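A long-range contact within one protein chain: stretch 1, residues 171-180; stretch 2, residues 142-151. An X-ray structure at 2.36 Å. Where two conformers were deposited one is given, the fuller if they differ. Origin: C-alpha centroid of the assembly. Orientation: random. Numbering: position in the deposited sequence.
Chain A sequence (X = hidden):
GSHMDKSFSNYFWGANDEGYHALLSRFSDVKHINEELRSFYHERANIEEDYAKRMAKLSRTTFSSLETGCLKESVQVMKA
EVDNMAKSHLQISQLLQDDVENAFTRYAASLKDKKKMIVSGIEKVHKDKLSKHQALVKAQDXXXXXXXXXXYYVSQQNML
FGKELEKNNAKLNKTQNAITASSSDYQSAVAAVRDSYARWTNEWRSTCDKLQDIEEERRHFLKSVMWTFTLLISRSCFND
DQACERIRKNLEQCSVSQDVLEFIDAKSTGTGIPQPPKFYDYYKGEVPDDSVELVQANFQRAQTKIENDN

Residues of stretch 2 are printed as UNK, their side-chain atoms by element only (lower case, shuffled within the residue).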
# COMPACT_ATOMS: atom_id res chain seq x y z
N LYS A 171 -15.15 -73.83 -55.13
CA LYS A 171 -15.04 -72.57 -54.41
C LYS A 171 -16.18 -72.42 -53.41
O LYS A 171 -15.99 -71.93 -52.30
CB LYS A 171 -15.05 -71.38 -55.38
CG LYS A 171 -13.87 -71.32 -56.33
CD LYS A 171 -14.13 -70.30 -57.44
CE LYS A 171 -12.96 -70.24 -58.41
NZ LYS A 171 -13.14 -69.18 -59.43
N LEU A 172 -17.37 -72.83 -53.83
CA LEU A 172 -18.55 -72.77 -52.98
C LEU A 172 -18.36 -73.65 -51.75
O LEU A 172 -18.66 -73.24 -50.63
CB LEU A 172 -19.80 -73.21 -53.75
CG LEU A 172 -21.08 -73.38 -52.94
CD1 LEU A 172 -21.46 -72.10 -52.22
CD2 LEU A 172 -22.23 -73.85 -53.83
N ASN A 173 -17.86 -74.86 -51.97
CA ASN A 173 -17.66 -75.79 -50.87
C ASN A 173 -16.58 -75.32 -49.92
O ASN A 173 -16.70 -75.45 -48.70
CB ASN A 173 -17.32 -77.18 -51.40
CG ASN A 173 -17.72 -78.28 -50.44
OD1 ASN A 173 -17.10 -78.45 -49.38
ND2 ASN A 173 -18.75 -79.04 -50.79
N LYS A 174 -15.51 -74.75 -50.47
CA LYS A 174 -14.42 -74.23 -49.65
C LYS A 174 -14.89 -73.05 -48.81
O LYS A 174 -14.47 -72.88 -47.67
CB LYS A 174 -13.23 -73.82 -50.53
CG LYS A 174 -11.92 -73.73 -49.76
CD LYS A 174 -10.96 -72.74 -50.40
CE LYS A 174 -11.41 -71.31 -50.18
NZ LYS A 174 -10.40 -70.33 -50.65
N THR A 175 -15.76 -72.23 -49.39
CA THR A 175 -16.26 -71.03 -48.73
C THR A 175 -17.24 -71.38 -47.61
O THR A 175 -17.29 -70.71 -46.58
CB THR A 175 -16.94 -70.07 -49.73
OG1 THR A 175 -16.03 -69.78 -50.80
CG2 THR A 175 -17.33 -68.76 -49.05
N GLN A 176 -18.03 -72.43 -47.83
CA GLN A 176 -18.99 -72.89 -46.83
C GLN A 176 -18.30 -73.45 -45.59
O GLN A 176 -18.77 -73.25 -44.46
CB GLN A 176 -19.92 -73.95 -47.43
CG GLN A 176 -20.98 -73.38 -48.36
CD GLN A 176 -21.80 -74.45 -49.05
OE1 GLN A 176 -21.31 -75.55 -49.31
NE2 GLN A 176 -23.05 -74.13 -49.37
N ASN A 177 -17.18 -74.14 -45.78
CA ASN A 177 -16.42 -74.71 -44.67
C ASN A 177 -15.70 -73.62 -43.88
O ASN A 177 -15.30 -73.84 -42.73
CB ASN A 177 -15.43 -75.76 -45.17
CG ASN A 177 -16.11 -76.95 -45.80
OD1 ASN A 177 -17.29 -77.21 -45.55
ND2 ASN A 177 -15.38 -77.68 -46.64
N ALA A 178 -15.53 -72.46 -44.49
CA ALA A 178 -14.89 -71.33 -43.84
C ALA A 178 -15.87 -70.57 -42.95
O ALA A 178 -15.46 -69.84 -42.05
CB ALA A 178 -14.29 -70.39 -44.88
N ILE A 179 -17.16 -70.76 -43.22
CA ILE A 179 -18.22 -70.08 -42.48
C ILE A 179 -18.19 -70.43 -40.99
O ILE A 179 -18.30 -69.55 -40.14
CB ILE A 179 -19.61 -70.42 -43.04
CG1 ILE A 179 -19.76 -69.89 -44.47
CG2 ILE A 179 -20.71 -69.85 -42.16
CD1 ILE A 179 -19.77 -68.38 -44.55
N THR A 180 -18.03 -71.72 -40.70
CA THR A 180 -18.06 -72.21 -39.33
C THR A 180 -17.05 -71.52 -38.42
O THR A 180 -17.39 -71.06 -37.33
CB THR A 180 -17.81 -73.73 -39.28
OG1 THR A 180 -18.84 -74.40 -40.03
CG2 THR A 180 -17.81 -74.24 -37.85
N UNK A 142 -15.47 -60.14 -42.23
CA UNK A 142 -15.02 -61.40 -42.82
C UNK A 142 -16.19 -62.35 -42.98
O UNK A 142 -16.40 -62.94 -44.04
c UNK A 142 -12.56 -61.39 -42.09
c UNK A 142 -11.50 -62.20 -41.36
n UNK A 142 -9.11 -62.28 -40.65
c UNK A 142 -10.16 -61.50 -41.37
c UNK A 142 -13.93 -62.05 -41.97
N UNK A 143 -16.97 -62.49 -41.91
CA UNK A 143 -18.13 -63.37 -41.90
C UNK A 143 -19.21 -62.87 -42.85
O UNK A 143 -19.91 -63.67 -43.48
c UNK A 143 -20.01 -65.62 -40.58
c UNK A 143 -19.96 -64.26 -40.34
c UNK A 143 -21.19 -66.32 -40.46
c UNK A 143 -18.66 -63.49 -40.47
c UNK A 143 -21.12 -63.61 -39.96
c UNK A 143 -22.31 -64.30 -39.83
o UNK A 143 -23.53 -66.33 -39.94
c UNK A 143 -22.34 -65.65 -40.08
N UNK A 144 -19.34 -61.55 -42.96
CA UNK A 144 -20.31 -60.93 -43.84
C UNK A 144 -20.06 -61.29 -45.30
O UNK A 144 -20.94 -61.82 -45.98
c UNK A 144 -21.24 -58.68 -44.57
c UNK A 144 -20.29 -59.41 -43.67
n UNK A 144 -22.95 -57.85 -45.68
c UNK A 144 -22.59 -58.74 -44.69
n UNK A 144 -20.82 -57.75 -45.51
c UNK A 144 -21.86 -57.28 -46.15
N UNK A 145 -18.84 -61.02 -45.77
CA UNK A 145 -18.53 -61.17 -47.18
C UNK A 145 -18.22 -62.62 -47.56
O UNK A 145 -18.17 -62.95 -48.75
c UNK A 145 -18.64 -56.13 -47.73
c UNK A 145 -17.37 -60.24 -47.56
c UNK A 145 -18.12 -56.64 -46.56
c UNK A 145 -18.75 -56.94 -48.85
c UNK A 145 -17.80 -58.79 -47.62
c UNK A 145 -18.34 -58.26 -48.79
o UNK A 145 -19.05 -54.82 -47.79
c UNK A 145 -17.71 -57.97 -46.51
N UNK A 146 -18.05 -63.48 -46.57
CA UNK A 146 -17.97 -64.91 -46.84
C UNK A 146 -19.36 -65.44 -47.19
O UNK A 146 -19.51 -66.21 -48.14
c UNK A 146 -17.40 -65.68 -45.64
c UNK A 146 -15.44 -66.56 -44.36
c UNK A 146 -15.30 -66.33 -46.85
c UNK A 146 -15.88 -65.75 -45.56
N UNK A 147 -20.37 -65.01 -46.44
CA UNK A 147 -21.75 -65.36 -46.74
C UNK A 147 -22.15 -64.79 -48.09
O UNK A 147 -22.94 -65.38 -48.82
c UNK A 147 -22.69 -64.85 -45.65
s UNK A 147 -22.39 -65.56 -44.01
N UNK A 148 -21.59 -63.63 -48.41
CA UNK A 148 -21.90 -62.95 -49.66
C UNK A 148 -21.34 -63.70 -50.86
O UNK A 148 -21.93 -63.69 -51.94
c UNK A 148 -21.36 -61.52 -49.62
c UNK A 148 -21.68 -59.10 -50.20
c UNK A 148 -22.53 -58.11 -50.98
n UNK A 148 -21.88 -56.77 -51.04
c UNK A 148 -22.24 -60.51 -50.33
N UNK A 149 -20.20 -64.36 -50.67
CA UNK A 149 -19.60 -65.15 -51.74
C UNK A 149 -20.38 -66.44 -51.97
O UNK A 149 -20.55 -66.87 -53.11
n UNK A 149 -13.96 -66.36 -51.30
c UNK A 149 -18.14 -65.47 -51.43
c UNK A 149 -17.18 -64.35 -51.77
c UNK A 149 -15.78 -64.67 -51.29
c UNK A 149 -15.30 -66.00 -51.84
N UNK A 150 -20.85 -67.05 -50.88
CA UNK A 150 -21.69 -68.23 -50.97
C UNK A 150 -22.93 -67.92 -51.81
O UNK A 150 -23.28 -68.67 -52.72
c UNK A 150 -20.93 -69.28 -48.81
c UNK A 150 -23.21 -69.79 -49.71
c UNK A 150 -22.12 -68.73 -49.58
N UNK A 151 -23.57 -66.80 -51.49
CA UNK A 151 -24.72 -66.31 -52.24
C UNK A 151 -24.41 -66.24 -53.74
O UNK A 151 -25.20 -66.69 -54.57
n UNK A 151 -27.54 -64.58 -51.85
c UNK A 151 -25.15 -64.94 -51.71
c UNK A 151 -26.36 -64.38 -52.43
o UNK A 151 -26.24 -63.76 -53.49

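Position 142 carries four carbons in a row ending in a nitrogen, an unbranched chain out of reach of stretch 1. This is Lys142, and a charged amine suits its exposed place. Position 143 has one carbon, then a six-carbon ring bearing an oxygen. A ring carbon meets CG2 of Ile179, which lies at the ring's edge, near its plane. The residue is Tyr143: its CE1 is 3.9 Å from Ile179 CG2, so the ring offers apolar surface while its hydroxyl is hydrogen-bonded elsewhere in the structure.

Position 144 shows one carbon and a five-membered ring of three carbons and two nitrogens, out of reach of stretch 1: His144, a polar imidazole suited to a partly exposed site off the contact. Position 145 repeats the six-carbon ring with an oxygen, again out of reach. It is Tyr145, whose exposed site readily accommodates a ring with a polar hydroxyl.

At position 146 four carbons fork at the second; the CA-to-CB bond points toward stretch 1, and the carbons touch Thr175, Ala178 and Ile179. This is Leu146, whose branched, flexible side chain fills the space between them. Its CB lies 3.8 Å from Ile179 CD1, its CD1 4.0 Å from Ala178 CB, and its CD2 3.9 Å from Thr175 CG2. Position 147 has one carbon and one sulfur, which touches Ile179: Cys147. Although its CA-to-CB bond points away, SG comes within 3.9 Å of Ile179 CD1, a small apolar contact at the flank.

Position 148 has four carbons in a row ending in nitrogen; its CA-to-CB bond points away, and the exposed chain takes no part in the contact: Lys148. Position 149 has the same composition, but its CA-to-CB bond points toward stretch 1 and its chain end nears Thr175. It is Lys149, whose long chain lies along the border, with CE and NZ both 4.0 Å from Thr175 OG1.

Position 150 has one carbon carrying two others, which touch Leu172, Thr175 and Gln176. This is Val150, a compact beta-branch packing among them: CG1 is 3.8 Å from Leu172 CD1, CG2 3.6 Å from Thr175 CG2. Position 151, two carbons with an oxygen and a nitrogen on the second, is Asn151, polar and exposed, its CA-to-CB bond pointing away.

The helices run roughly antiparallel, with 150° between their N-to-C directions, so Leu172 pairs with Val150 and Ile179 with Tyr143. No hydrogen bond crosses; side-chain packing buries 440 Å². Thr175 fits this apolar seam because OG1 donates to Lys171 O at 2.6 Å, while CG2 reaches Leu146 O at 3.5 Å.

Stretch 2 142-151: KYHYLCKKVN
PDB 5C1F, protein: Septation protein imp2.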